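Long-range contacts in glycerol kinase, putative (PDB 2W40), which probably transfers a phosphate group from ATP to glycerol, giving sn-glycerol 3-phosphate in the single step of glycerol degradation by this pathway: residues 48-53 with 96-101; 89-94 with 167-172; 127-132 with 199-204; 247-252 with 263-268; 256-261 with 410-415. All blocks are in the same frame, centred on the assembly; numbering follows the deposited sequence.

Contact 1 (48-53 with 96-101). With EDO (1,2-ethanediol), chain B.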
# COMPACT_ATOMS: atom_id res chain seq x y z
N ASP C 48 0.26 25.73 -10.92
CA ASP C 48 0.58 26.74 -11.91
C ASP C 48 -0.41 27.89 -11.74
O ASP C 48 -1.58 27.70 -11.98
CB ASP C 48 0.39 26.13 -13.32
CG ASP C 48 0.69 27.09 -14.43
OD1 ASP C 48 0.71 28.32 -14.14
OD2 ASP C 48 0.88 26.59 -15.61
N PRO C 49 0.04 29.06 -11.29
CA PRO C 49 -0.93 30.16 -11.06
C PRO C 49 -1.62 30.71 -12.28
O PRO C 49 -2.70 31.30 -12.14
CB PRO C 49 -0.07 31.28 -10.39
CG PRO C 49 1.18 30.74 -10.22
CD PRO C 49 1.40 29.52 -10.97
N ILE C 50 -0.97 30.62 -13.45
CA ILE C 50 -1.52 31.07 -14.67
C ILE C 50 -2.58 30.09 -15.15
O ILE C 50 -3.68 30.49 -15.60
CB ILE C 50 -0.39 31.38 -15.69
CG1 ILE C 50 0.44 32.55 -15.13
CG2 ILE C 50 -0.99 31.63 -17.07
CD1 ILE C 50 1.69 32.76 -15.90
N GLU C 51 -2.35 28.80 -14.93
CA GLU C 51 -3.38 27.79 -15.27
C GLU C 51 -4.62 28.08 -14.46
O GLU C 51 -5.72 27.98 -14.99
CB GLU C 51 -2.88 26.40 -15.04
CG GLU C 51 -3.82 25.27 -15.39
CD GLU C 51 -3.36 23.89 -14.96
OE1 GLU C 51 -2.33 23.73 -14.25
OE2 GLU C 51 -4.12 22.94 -15.31
N ILE C 52 -4.47 28.31 -13.16
CA ILE C 52 -5.63 28.65 -12.38
C ILE C 52 -6.40 29.86 -12.97
O ILE C 52 -7.64 29.84 -13.01
CB ILE C 52 -5.22 28.88 -10.90
CG1 ILE C 52 -4.81 27.51 -10.30
CG2 ILE C 52 -6.41 29.56 -10.09
CD1 ILE C 52 -4.21 27.63 -8.91
N MET C 53 -5.70 30.97 -13.25
CA MET C 53 -6.39 32.11 -13.80
C MET C 53 -7.09 31.82 -15.13
O MET C 53 -8.24 32.28 -15.36
CB MET C 53 -5.48 33.29 -13.97
CG MET C 53 -5.07 33.94 -12.73
SD MET C 53 -6.41 34.50 -11.61
CE MET C 53 -7.53 35.42 -12.51
N GLY C 96 2.66 41.47 -13.13
CA GLY C 96 1.89 40.38 -12.66
C GLY C 96 2.46 38.97 -12.85
O GLY C 96 1.80 37.98 -12.49
N LYS C 97 3.67 38.88 -13.42
CA LYS C 97 4.34 37.60 -13.69
C LYS C 97 4.75 36.89 -12.40
O LYS C 97 5.44 37.48 -11.58
CB LYS C 97 5.62 37.86 -14.45
CG LYS C 97 6.12 36.62 -15.16
CD LYS C 97 7.50 36.86 -16.02
N PRO C 98 4.33 35.65 -12.20
CA PRO C 98 4.78 34.85 -11.07
C PRO C 98 6.27 34.63 -11.13
O PRO C 98 6.79 34.38 -12.20
CB PRO C 98 4.04 33.51 -11.23
CG PRO C 98 2.90 33.83 -12.02
CD PRO C 98 3.28 34.93 -12.96
N LEU C 99 6.91 34.69 -9.97
CA LEU C 99 8.34 34.45 -9.92
C LEU C 99 8.63 32.98 -9.68
O LEU C 99 9.79 32.57 -9.74
CB LEU C 99 8.96 35.39 -8.89
CG LEU C 99 8.83 36.89 -9.16
CD1 LEU C 99 9.29 37.57 -7.93
CD2 LEU C 99 9.73 37.34 -10.25
N TYR C 100 7.60 32.21 -9.29
CA TYR C 100 7.67 30.81 -9.05
C TYR C 100 6.26 30.27 -9.06
O TYR C 100 5.35 31.03 -8.94
CB TYR C 100 8.34 30.55 -7.70
CG TYR C 100 8.74 29.07 -7.51
CD1 TYR C 100 9.92 28.61 -8.03
CD2 TYR C 100 7.96 28.16 -6.76
CE1 TYR C 100 10.26 27.22 -7.91
CE2 TYR C 100 8.30 26.86 -6.58
CZ TYR C 100 9.47 26.37 -7.13
OH TYR C 100 9.89 25.04 -7.04
N ASN C 101 6.09 28.96 -9.19
CA ASN C 101 4.76 28.34 -9.02
C ASN C 101 4.16 28.69 -7.67
O ASN C 101 4.84 29.02 -6.72
CB ASN C 101 4.81 26.83 -9.15
CG ASN C 101 4.80 26.30 -10.61
OD1 ASN C 101 5.23 25.12 -10.86
ND2 ASN C 101 4.42 27.08 -11.54
C1 EDO B . 11.43 24.29 -9.73
O1 EDO B . 12.11 24.46 -8.36
C2 EDO B . 10.00 23.72 -10.11
O2 EDO B . 8.78 24.62 -10.03
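With CG anti to the backbone N (chi1 180°), the carboxylate of Asp48 folds back over the first turn of the helix it precedes, while Ile50, its CG1 anti to the carbonyl carbon and its chain extended at chi2 (169°), sends CD1 out toward residues 96-101. Asp48 is thereby a textbook N-cap: its OD1 receives Ile50 N at 2.9 Å and Glu51 N at 3.2 Å, the latter from almost directly above the carboxylate plane. The meeting itself is apolar. Pro49 and Pro98 lie alongside each other, pointing opposite ways, with Pro49 CG 4.0 Å from Pro98 CG, and Ile50 lies roughly square across Pro98, its CD1 4.0 Å from Pro98 CD. Asn101 lies across Pro49, its CA 4.1 Å from Pro49 CD. Tyr100 turns the other way, and its OH accepts a hydrogen bond from O1 of a 1,2-ethanediol at 2.6 Å besides bonding to Glu46 and Arg109. The contact thus sets the start of helix 49-70 on the loop between strands 88-92 and 102-103, near the surface, with Ile89 of strand 88-92 touching Pro49 and Trp170 of helix 167-176 touching Pro98.

Contact 2 (89-94 with 167-172)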
# COMPACT_ATOMS: atom_id res chain seq x y z
N ILE C 89 1.90 32.49 -3.54
CA ILE C 89 2.54 32.90 -4.85
C ILE C 89 3.24 34.25 -4.54
O ILE C 89 2.72 35.12 -3.85
CB ILE C 89 1.54 33.05 -6.01
CG1 ILE C 89 0.70 31.79 -6.22
CG2 ILE C 89 2.24 33.42 -7.36
CD1 ILE C 89 -0.66 32.25 -6.75
N ILE C 90 4.43 34.38 -5.11
CA ILE C 90 5.18 35.65 -5.09
C ILE C 90 5.29 36.05 -6.60
O ILE C 90 5.74 35.25 -7.48
CB ILE C 90 6.56 35.58 -4.41
CG1 ILE C 90 6.39 35.01 -2.98
CG2 ILE C 90 7.29 36.94 -4.38
CD1 ILE C 90 7.68 34.85 -2.15
N TRP C 91 4.83 37.26 -6.89
CA TRP C 91 4.83 37.73 -8.26
C TRP C 91 5.38 39.15 -8.40
O TRP C 91 5.55 39.85 -7.44
CB TRP C 91 3.45 37.69 -8.90
CG TRP C 91 2.33 38.49 -8.29
CD1 TRP C 91 1.89 39.73 -8.68
CD2 TRP C 91 1.39 38.07 -7.24
NE1 TRP C 91 0.83 40.13 -7.93
CE2 TRP C 91 0.47 39.14 -7.05
CE3 TRP C 91 1.29 36.95 -6.43
CZ2 TRP C 91 -0.59 39.05 -6.14
CZ3 TRP C 91 0.23 36.86 -5.50
CH2 TRP C 91 -0.70 37.90 -5.37
N ASP C 92 5.70 39.52 -9.64
CA ASP C 92 6.16 40.85 -9.98
C ASP C 92 4.95 41.83 -9.94
O ASP C 92 3.95 41.59 -10.63
CB ASP C 92 6.77 40.90 -11.39
CG ASP C 92 7.19 42.30 -11.77
OD1 ASP C 92 7.99 42.89 -11.06
OD2 ASP C 92 6.77 42.75 -12.83
N ARG C 93 5.04 42.91 -9.19
CA ARG C 93 3.96 43.88 -9.07
C ARG C 93 3.52 44.52 -10.38
O ARG C 93 2.34 44.63 -10.71
CB ARG C 93 4.43 44.95 -8.09
CG ARG C 93 3.44 46.08 -7.84
CD ARG C 93 3.78 46.86 -6.59
NE ARG C 93 5.19 47.25 -6.51
CZ ARG C 93 5.74 48.19 -7.26
NH1 ARG C 93 5.02 48.84 -8.18
NH2 ARG C 93 7.00 48.45 -7.11
N ILE C 94 4.50 44.96 -11.14
CA ILE C 94 4.21 45.79 -12.33
C ILE C 94 3.67 44.95 -13.47
O ILE C 94 2.66 45.34 -14.09
CB ILE C 94 5.40 46.59 -12.79
CG1 ILE C 94 5.74 47.64 -11.76
CG2 ILE C 94 5.07 47.24 -14.19
CD1 ILE C 94 4.67 48.66 -11.47
N ILE C 167 -4.03 32.83 -2.50
CA ILE C 167 -4.74 32.67 -3.76
C ILE C 167 -5.82 33.77 -3.93
O ILE C 167 -6.06 34.26 -4.99
CB ILE C 167 -5.35 31.27 -3.85
CG1 ILE C 167 -4.26 30.20 -4.05
CG2 ILE C 167 -6.51 31.17 -4.92
CD1 ILE C 167 -3.73 30.17 -5.48
N ASN C 168 -6.42 34.18 -2.81
CA ASN C 168 -7.38 35.26 -2.88
C ASN C 168 -6.81 36.54 -3.41
O ASN C 168 -7.38 37.17 -4.29
CB ASN C 168 -8.01 35.57 -1.54
CG ASN C 168 -7.03 35.92 -0.47
OD1 ASN C 168 -6.01 35.21 -0.29
ND2 ASN C 168 -7.36 36.93 0.35
N THR C 169 -5.60 36.90 -2.88
CA THR C 169 -4.85 38.05 -3.34
C THR C 169 -4.51 37.97 -4.83
O THR C 169 -4.62 38.98 -5.60
CB THR C 169 -3.62 38.25 -2.47
OG1 THR C 169 -4.03 38.31 -1.11
CG2 THR C 169 -2.87 39.60 -2.85
N TRP C 170 -4.11 36.77 -5.27
CA TRP C 170 -3.75 36.51 -6.65
C TRP C 170 -5.02 36.77 -7.57
O TRP C 170 -4.94 37.44 -8.62
CB TRP C 170 -3.21 35.10 -6.75
CG TRP C 170 -2.88 34.60 -8.12
CD1 TRP C 170 -3.46 33.53 -8.76
CD2 TRP C 170 -1.92 35.15 -9.06
NE1 TRP C 170 -2.89 33.35 -10.02
CE2 TRP C 170 -1.97 34.35 -10.25
CE3 TRP C 170 -1.06 36.26 -9.01
CZ2 TRP C 170 -1.14 34.57 -11.36
CZ3 TRP C 170 -0.24 36.50 -10.09
CH2 TRP C 170 -0.27 35.65 -11.27
N LEU C 171 -6.13 36.18 -7.21
CA LEU C 171 -7.33 36.32 -8.01
C LEU C 171 -7.77 37.78 -8.10
O LEU C 171 -8.11 38.27 -9.16
CB LEU C 171 -8.43 35.41 -7.43
CG LEU C 171 -8.55 34.00 -7.90
CD1 LEU C 171 -7.24 33.26 -8.12
CD2 LEU C 171 -9.64 33.20 -7.16
N ILE C 172 -7.78 38.49 -6.99
CA ILE C 172 -8.26 39.87 -6.96
C ILE C 172 -7.28 40.76 -7.76
O ILE C 172 -7.71 41.58 -8.59
CB ILE C 172 -8.39 40.38 -5.46
CG1 ILE C 172 -9.55 39.61 -4.70
CG2 ILE C 172 -8.51 41.92 -5.45
CD1 ILE C 172 -9.51 39.93 -3.16
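The six-membered ring of Trp91 carries the edge of Trp170 on one face, CE3 standing 3.4 Å above its centre, and has the methyl of Thr169 at its rim; Trp170 in turn has Ile89 CD1 over one face. This is a T-shaped (edge-to-face) tryptophan pair at a strand-helix interface of the FGGY kinase N-terminal domain, where strand 88-92 of a two-stranded antiparallel sheet packs on the helix that directly follows its partner strand. The six-membered rings lie 4.9 Å apart between centroids, with planes at 64°. Different first torsions bring the rings together: Trp91 CG takes the crowded position between backbone N and carbonyl carbon (chi1 60°), whereas Trp170 CG is anti to its backbone N (chi1 176°). Ile89 completes the cluster through a CH-pi contact, CD1 lying 3.7 Å from the centroid of the Trp170 five-membered ring, and the same methyl also touches Ile167 CD1 at 3.9 Å. The interface is buried, and two of its polar side-chain atoms have partners beyond it: Trp170 NE1 bonds to Pro49 O, a tie to helix 49-70 that helps hold the indole's orientation, and Thr169 OG1 to Tyr181 O. A further ring, that of Phe173, meets Trp91 edge-to-face. At its tip, the Trp91 indole reaches the helix backbone itself, with CH2 3.6 Å from Trp170 N.

Contact 3 (127-132 with 199-204). With EDO (1,2-ethanediol), chain D.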
# COMPACT_ATOMS: atom_id res chain seq x y z
N GLN C 127 2.91 31.08 19.13
CA GLN C 127 1.51 30.74 19.23
C GLN C 127 0.72 31.89 19.75
O GLN C 127 -0.36 32.22 19.22
CB GLN C 127 1.34 29.48 20.03
CG GLN C 127 -0.17 29.03 20.10
CD GLN C 127 -0.49 28.06 21.23
OE1 GLN C 127 0.22 27.96 22.28
NE2 GLN C 127 -1.61 27.36 21.05
N LYS C 128 1.22 32.59 20.77
CA LYS C 128 0.51 33.76 21.33
C LYS C 128 0.39 34.84 20.25
O LYS C 128 -0.60 35.47 20.08
CB LYS C 128 1.19 34.32 22.56
CG LYS C 128 1.10 33.47 23.86
CD LYS C 128 -0.34 32.87 24.14
CE LYS C 128 -0.42 32.10 25.48
NZ LYS C 128 -1.35 30.90 25.49
N LYS C 129 1.44 35.01 19.47
CA LYS C 129 1.41 36.05 18.45
C LYS C 129 0.43 35.75 17.32
O LYS C 129 -0.27 36.63 16.88
CB LYS C 129 2.82 36.30 18.00
CG LYS C 129 2.97 37.33 16.87
CD LYS C 129 2.49 38.74 17.17
CE LYS C 129 3.30 39.58 18.30
NZ LYS C 129 4.76 39.72 17.89
N THR C 130 0.54 34.52 16.78
CA THR C 130 -0.06 34.15 15.49
C THR C 130 -1.21 33.19 15.57
O THR C 130 -1.90 32.99 14.60
CB THR C 130 1.00 33.57 14.49
OG1 THR C 130 1.39 32.27 14.99
CG2 THR C 130 2.17 34.53 14.23
N GLY C 131 -1.35 32.47 16.67
CA GLY C 131 -2.30 31.36 16.74
C GLY C 131 -1.89 29.93 16.45
O GLY C 131 -2.60 28.98 16.73
N THR C 132 -0.62 29.79 16.08
CA THR C 132 -0.04 28.51 15.72
C THR C 132 1.44 28.44 16.12
O THR C 132 2.07 29.47 16.25
CB THR C 132 -0.13 28.26 14.13
OG1 THR C 132 0.18 26.89 13.82
CG2 THR C 132 0.71 29.34 13.35
N GLN C 199 -3.00 42.84 12.43
CA GLN C 199 -2.02 43.49 11.56
C GLN C 199 -0.82 42.63 11.24
O GLN C 199 -0.48 41.76 11.98
CB GLN C 199 -1.48 44.69 12.33
CG GLN C 199 -2.53 45.71 12.87
CD GLN C 199 -3.23 46.47 11.80
OE1 GLN C 199 -2.73 46.59 10.66
NE2 GLN C 199 -4.43 46.98 12.12
N TRP C 200 -0.21 42.84 10.10
CA TRP C 200 1.08 42.20 9.79
C TRP C 200 2.05 42.53 10.91
O TRP C 200 2.11 43.70 11.36
CB TRP C 200 1.62 42.69 8.47
CG TRP C 200 0.75 42.44 7.27
CD1 TRP C 200 0.25 43.38 6.45
CD2 TRP C 200 0.26 41.19 6.80
NE1 TRP C 200 -0.49 42.82 5.43
CE2 TRP C 200 -0.48 41.46 5.60
CE3 TRP C 200 0.45 39.84 7.19
CZ2 TRP C 200 -1.10 40.45 4.84
CZ3 TRP C 200 -0.18 38.84 6.45
CH2 TRP C 200 -0.91 39.16 5.24
N ASP C 201 2.76 41.52 11.36
CA ASP C 201 3.67 41.65 12.52
C ASP C 201 5.13 41.79 12.06
O ASP C 201 5.69 40.89 11.37
CB ASP C 201 3.54 40.45 13.40
CG ASP C 201 4.31 40.63 14.70
OD1 ASP C 201 3.97 41.53 15.50
OD2 ASP C 201 5.32 39.90 14.82
N GLU C 202 5.75 42.88 12.48
CA GLU C 202 7.13 43.16 12.09
C GLU C 202 8.12 42.08 12.52
O GLU C 202 8.98 41.66 11.75
CB GLU C 202 7.58 44.57 12.57
CG GLU C 202 8.91 44.99 11.95
CD GLU C 202 9.39 46.37 12.39
OE1 GLU C 202 8.54 47.17 12.86
OE2 GLU C 202 10.62 46.59 12.25
N LYS C 203 7.93 41.58 13.74
CA LYS C 203 8.81 40.56 14.27
C LYS C 203 8.70 39.26 13.48
O LYS C 203 9.69 38.62 13.11
CB LYS C 203 8.48 40.32 15.76
CG LYS C 203 8.85 41.42 16.76
CD LYS C 203 8.79 40.96 18.24
CE LYS C 203 8.78 42.21 19.14
NZ LYS C 203 7.56 43.07 18.81
N MET C 204 7.47 38.80 13.18
CA MET C 204 7.33 37.64 12.36
C MET C 204 7.96 37.84 10.97
O MET C 204 8.56 36.92 10.39
CB MET C 204 5.86 37.28 12.20
CG MET C 204 5.10 36.90 13.49
SD MET C 204 5.95 35.68 14.54
CE MET C 204 6.38 34.35 13.40
C1 EDO D . 7.84 36.42 17.55
O1 EDO D . 8.65 36.57 18.73
C2 EDO D . 6.47 36.31 18.16
O2 EDO D . 6.13 37.54 18.83
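Two characters share this small interface, a snug apolar side where Thr130 and Met204 are buried and a looser charged side where Lys129 is partly exposed and Lys203 fully so. On the snug side the thioether chain, bent at chi2 and chi3, presents CG to the end of helix 123-130: Met204 CG lies 3.8 Å from Thr130 CG2 and 4.0 Å from Lys129 CG. The Thr130 methyl points there because OG1 occupies the crowded position (chi1 70°), from which it bonds to Ile126 O in its own helix. The looser side depends on a lysine folded at chi2, chi3 and chi4, so that its ammonium curls back to meet Asp201 tip to tip. Lys129 NZ stands 3.1 Å from Asp201 OD1 and equally far from OD2, a salt bridge whose two hydrogen bonds are both weak. A shorter hydrogen bond, 2.7 Å, runs from Lys129 NZ to O2 of a 1,2-ethanediol, probably from the crystallisation liquor, that also touches Met204 SD. Lys203 NZ comes within 4.5 Å of Lys129 NZ, a like-charge approach that the carboxylate probably tempers. Asp201 also N-caps helix 202-207, OD2 accepting Met204 N at 2.9 Å. Backbone bonds of Lys129 with Ile195 and of Asp201 with Leu192 tie both sides to the 191-195 loop, and Gly131, leaving helix 123-130 with positive phi (94°), bonds to Thr291 of strand 290-295.

Contact 4 (247-252 with 263-268)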
# COMPACT_ATOMS: atom_id res chain seq x y z
N GLY C 247 -11.27 32.92 3.41
CA GLY C 247 -10.68 31.61 3.29
C GLY C 247 -11.78 30.50 3.24
O GLY C 247 -12.85 30.65 3.81
N ASP C 248 -11.53 29.45 2.44
CA ASP C 248 -12.53 28.45 2.17
C ASP C 248 -13.16 27.83 3.38
O ASP C 248 -14.44 27.75 3.43
CB ASP C 248 -12.15 27.45 1.07
CG ASP C 248 -10.90 26.57 1.38
OD1 ASP C 248 -10.34 26.66 2.47
OD2 ASP C 248 -10.49 25.80 0.46
N GLN C 249 -12.34 27.44 4.36
CA GLN C 249 -12.93 26.67 5.50
C GLN C 249 -13.78 27.65 6.38
O GLN C 249 -14.79 27.24 6.99
CB GLN C 249 -11.88 25.95 6.26
CG GLN C 249 -11.16 24.87 5.42
CD GLN C 249 -12.13 24.00 4.61
OE1 GLN C 249 -13.14 23.53 5.23
NE2 GLN C 249 -11.95 23.88 3.27
N GLN C 250 -13.33 28.90 6.55
CA GLN C 250 -14.14 29.94 7.19
C GLN C 250 -15.39 30.26 6.38
O GLN C 250 -16.50 30.45 6.94
CB GLN C 250 -13.25 31.18 7.42
CG GLN C 250 -12.30 31.02 8.56
CD GLN C 250 -10.89 30.63 8.18
OE1 GLN C 250 -10.69 29.99 7.13
NE2 GLN C 250 -9.88 30.91 9.12
N SER C 251 -15.28 30.22 5.07
CA SER C 251 -16.46 30.39 4.16
C SER C 251 -17.53 29.36 4.50
O SER C 251 -18.72 29.67 4.59
CB SER C 251 -16.10 30.39 2.68
OG SER C 251 -17.10 30.98 1.91
N ALA C 252 -17.13 28.12 4.71
CA ALA C 252 -18.02 27.05 5.06
C ALA C 252 -18.70 27.26 6.41
O ALA C 252 -19.88 26.81 6.63
CB ALA C 252 -17.22 25.74 5.05
N GLU C 263 -20.70 26.53 18.43
CA GLU C 263 -21.11 25.84 17.28
C GLU C 263 -19.87 25.45 16.46
O GLU C 263 -18.90 26.27 16.35
CB GLU C 263 -22.02 26.65 16.41
CG GLU C 263 -23.43 27.01 17.01
CD GLU C 263 -24.34 27.56 15.94
OE1 GLU C 263 -24.24 28.76 15.63
OE2 GLU C 263 -25.09 26.72 15.32
N ALA C 264 -20.00 24.28 15.87
CA ALA C 264 -18.89 23.60 15.12
C ALA C 264 -19.32 22.98 13.82
O ALA C 264 -20.41 22.43 13.72
CB ALA C 264 -18.24 22.57 15.92
N LYS C 265 -18.44 23.06 12.81
CA LYS C 265 -18.68 22.38 11.53
C LYS C 265 -17.43 21.59 11.15
O LYS C 265 -16.32 21.89 11.58
CB LYS C 265 -19.07 23.32 10.46
CG LYS C 265 -17.92 24.31 10.03
CD LYS C 265 -17.12 23.74 8.81
CE LYS C 265 -15.92 24.59 8.43
NZ LYS C 265 -14.99 23.79 7.64
N CYS C 266 -17.62 20.66 10.26
CA CYS C 266 -16.55 19.89 9.66
C CYS C 266 -16.81 19.74 8.17
O CYS C 266 -17.88 19.29 7.77
CB CYS C 266 -16.44 18.56 10.34
SG CYS C 266 -15.04 17.62 9.76
N THR C 267 -15.86 20.20 7.34
CA THR C 267 -15.90 20.08 5.92
C THR C 267 -14.99 18.97 5.46
O THR C 267 -13.82 18.93 5.85
CB THR C 267 -15.49 21.44 5.23
OG1 THR C 267 -16.36 22.55 5.66
CG2 THR C 267 -15.53 21.32 3.73
N TYR C 268 -15.53 18.10 4.59
CA TYR C 268 -14.84 17.02 3.98
C TYR C 268 -14.61 17.41 2.51
O TYR C 268 -15.54 17.54 1.70
CB TYR C 268 -15.67 15.71 4.02
CG TYR C 268 -15.91 15.19 5.43
CD1 TYR C 268 -15.23 14.12 5.93
CD2 TYR C 268 -16.93 15.68 6.22
CE1 TYR C 268 -15.47 13.63 7.17
CE2 TYR C 268 -17.14 15.16 7.54
CZ TYR C 268 -16.45 14.14 7.98
OH TYR C 268 -16.77 13.63 9.26
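From CB, which lies against the carbonyl of Arg412 in the adjacent strand, the Lys265 side chain leaves strand 264-268 toward helix 248-255. The pairing belongs to the actin-like ATPase fold of the sugar kinase/HSP70/actin superfamily, and joins a helix of the N-terminal FGGY region to a strand of the C-terminal FGGY region. The axes of residues 248-252 and 264-268 approach to 9.1 Å, at 128°. CG takes the crowded position (chi1 67°) and a bend at chi2 of 94° redirects the chain; beyond it CD and CE run on nearly straight, chi3 and chi4 both near anti, and the side chain also touches Ile258 and Leu275. CE is the first atom to arrive, 3.2 Å from Gln249 O and 3.8 Å from Ala252 CB. The tip is gripped three ways: Lys265 NZ donates to Thr267 OG1 at 2.7 Å, more weakly to Gln249 OE1 at 3.0 Å, and bonds to Phe273 O in the neighbouring strand. In this buried setting Asp414, which touches Lys265, would probably help balance the ammonium charge. Gln249, bent at chi2, turns its oxygen to the lysine and its NE2 to a bound glycerol, which Asp248 OD1 also holds, so the lysine is in the second shell of that ligand. Gln249 OE1 also rests 3.1 Å from Thr267 CB, yet at 3.4 Å from Thr267 OG1 its angle is too poor for a bond.

Contact 5 (256-261 with 410-415)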
# COMPACT_ATOMS: atom_id res chain seq x y z
N GLN C 256 -22.67 27.38 6.78
CA GLN C 256 -23.33 26.42 7.70
C GLN C 256 -24.05 27.27 8.82
O GLN C 256 -24.61 26.68 9.77
CB GLN C 256 -22.31 25.53 8.32
CG GLN C 256 -21.71 24.43 7.51
CD GLN C 256 -22.55 23.17 7.54
OE1 GLN C 256 -22.06 22.08 7.27
NE2 GLN C 256 -23.78 23.32 7.79
N ALA C 257 -23.91 28.58 8.81
CA ALA C 257 -24.43 29.53 9.86
C ALA C 257 -23.97 29.18 11.28
O ALA C 257 -24.77 29.26 12.20
CB ALA C 257 -25.99 29.62 9.87
N ILE C 258 -22.70 28.79 11.44
CA ILE C 258 -22.16 28.50 12.75
C ILE C 258 -21.62 29.83 13.31
O ILE C 258 -20.42 30.17 13.45
CB ILE C 258 -21.26 27.27 12.78
CG1 ILE C 258 -20.02 27.60 12.09
CG2 ILE C 258 -21.99 25.88 12.26
CD1 ILE C 258 -18.79 26.77 12.75
N PHE C 259 -22.56 30.68 13.70
CA PHE C 259 -22.29 32.02 14.16
C PHE C 259 -22.27 32.19 15.64
O PHE C 259 -21.88 33.28 16.11
CB PHE C 259 -23.38 32.99 13.59
CG PHE C 259 -23.46 33.04 12.09
CD1 PHE C 259 -22.33 33.32 11.35
CD2 PHE C 259 -24.62 32.77 11.41
CE1 PHE C 259 -22.43 33.45 9.96
CE2 PHE C 259 -24.71 32.84 10.03
CZ PHE C 259 -23.61 33.13 9.31
N ASP C 260 -22.78 31.20 16.40
CA ASP C 260 -22.78 31.32 17.85
C ASP C 260 -21.62 30.60 18.47
O ASP C 260 -21.19 29.53 18.00
CB ASP C 260 -24.04 30.72 18.49
CG ASP C 260 -25.35 31.43 18.08
OD1 ASP C 260 -25.32 32.62 17.80
OD2 ASP C 260 -26.41 30.73 18.04
N GLU C 261 -21.12 31.16 19.55
CA GLU C 261 -20.10 30.51 20.34
C GLU C 261 -20.48 29.05 20.65
O GLU C 261 -21.65 28.73 21.07
CB GLU C 261 -19.89 31.35 21.60
CG GLU C 261 -18.74 31.03 22.38
CD GLU C 261 -18.58 32.00 23.52
OE1 GLU C 261 -19.16 33.17 23.51
OE2 GLU C 261 -17.84 31.59 24.43
N VAL C 410 -23.92 18.72 18.41
CA VAL C 410 -24.01 18.27 17.05
C VAL C 410 -22.73 18.76 16.36
O VAL C 410 -22.13 19.78 16.79
CB VAL C 410 -25.25 18.68 16.37
CG1 VAL C 410 -25.32 20.25 16.13
CG2 VAL C 410 -25.37 17.99 15.08
N LEU C 411 -22.30 18.01 15.35
CA LEU C 411 -21.26 18.44 14.45
C LEU C 411 -21.95 18.59 13.15
O LEU C 411 -22.47 17.60 12.64
CB LEU C 411 -20.10 17.39 14.39
CG LEU C 411 -18.87 17.82 13.51
CD1 LEU C 411 -18.29 19.18 14.08
CD2 LEU C 411 -17.80 16.60 13.46
N ARG C 412 -21.96 19.79 12.58
CA ARG C 412 -22.57 20.03 11.27
C ARG C 412 -21.49 19.75 10.23
O ARG C 412 -20.39 20.32 10.32
CB ARG C 412 -23.04 21.47 11.10
CG ARG C 412 -24.13 21.81 12.04
CD ARG C 412 -24.97 23.05 11.62
NE ARG C 412 -25.34 23.22 10.17
CZ ARG C 412 -26.45 22.78 9.51
NH1 ARG C 412 -27.43 22.07 10.10
NH2 ARG C 412 -26.61 23.07 8.22
N CYS C 413 -21.81 18.97 9.22
CA CYS C 413 -20.85 18.44 8.25
C CYS C 413 -21.32 18.76 6.86
O CYS C 413 -22.52 18.77 6.53
CB CYS C 413 -20.62 16.91 8.41
SG CYS C 413 -19.79 16.44 9.97
N ASP C 414 -20.34 18.97 5.99
CA ASP C 414 -20.59 19.21 4.63
C ASP C 414 -19.51 18.66 3.75
O ASP C 414 -18.43 18.41 4.17
CB ASP C 414 -20.73 20.71 4.45
CG ASP C 414 -19.45 21.53 4.90
OD1 ASP C 414 -19.31 21.90 6.14
OD2 ASP C 414 -18.60 21.72 3.97
N GLY C 415 -19.83 18.49 2.50
CA GLY C 415 -18.85 18.00 1.49
C GLY C 415 -19.31 16.81 0.72
O GLY C 415 -20.17 16.05 1.10
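Gln256 is the hub of the first shell: its amide lies at the edge of the Arg412 guanidinium, the two planes almost perpendicular at 88°, and is inclined at 65° to the Asp414 carboxylate. A bend at chi2 (-86°) carries the amide between these two charged groups, with Gln256 CG 3.7 Å from Asp414 OD1. Beside this polar cluster, Ile258 and Arg412 run alongside each other in opposite senses, CG2 of Ile258 coming 4.2 Å from CD of Arg412. The next shell fixes the ends: Arg412 NH2 bonds to Arg471 O, and Asp414 OD2 to Thr267 OG1. The backbone matters as well, since Ala257 closes helix 248-255 in a Schellman motif and Ile258 centres an inverse gamma turn, its O bonded to Asn277 ND2. The loop from helix 248-255 to strand 264-268 is thus seated against strand 411-414, which runs within the seven-stranded mixed sheet between strands 264-268 and 435-438, parallel to both.

In the fold
The five contacts form two touching pairs and one outlier. Contacts 1 and 2, centres 8 Å apart, share a boundary where Leu99 N lies 2.8 Å from Ile90 O, a probable hydrogen bond linking the loop of contact 1 to the strand of contact 2. Contacts 4 and 5, centres 7 Å apart, meet in neighbouring strands, with Cys266 N 2.8 Å from Arg412 O. Contact 3 stands alone, its nearest atoms about 7 Å from contact 2. Contacts 1 and 5 lie on opposite sides of the chain's centre, about 34 Å between centres. Contact 4 is most central: the Gln249 side chain is about 3 Å from bound glycerol and about 8 Å from that of Thr270, which binds ADP in another structure of this protein.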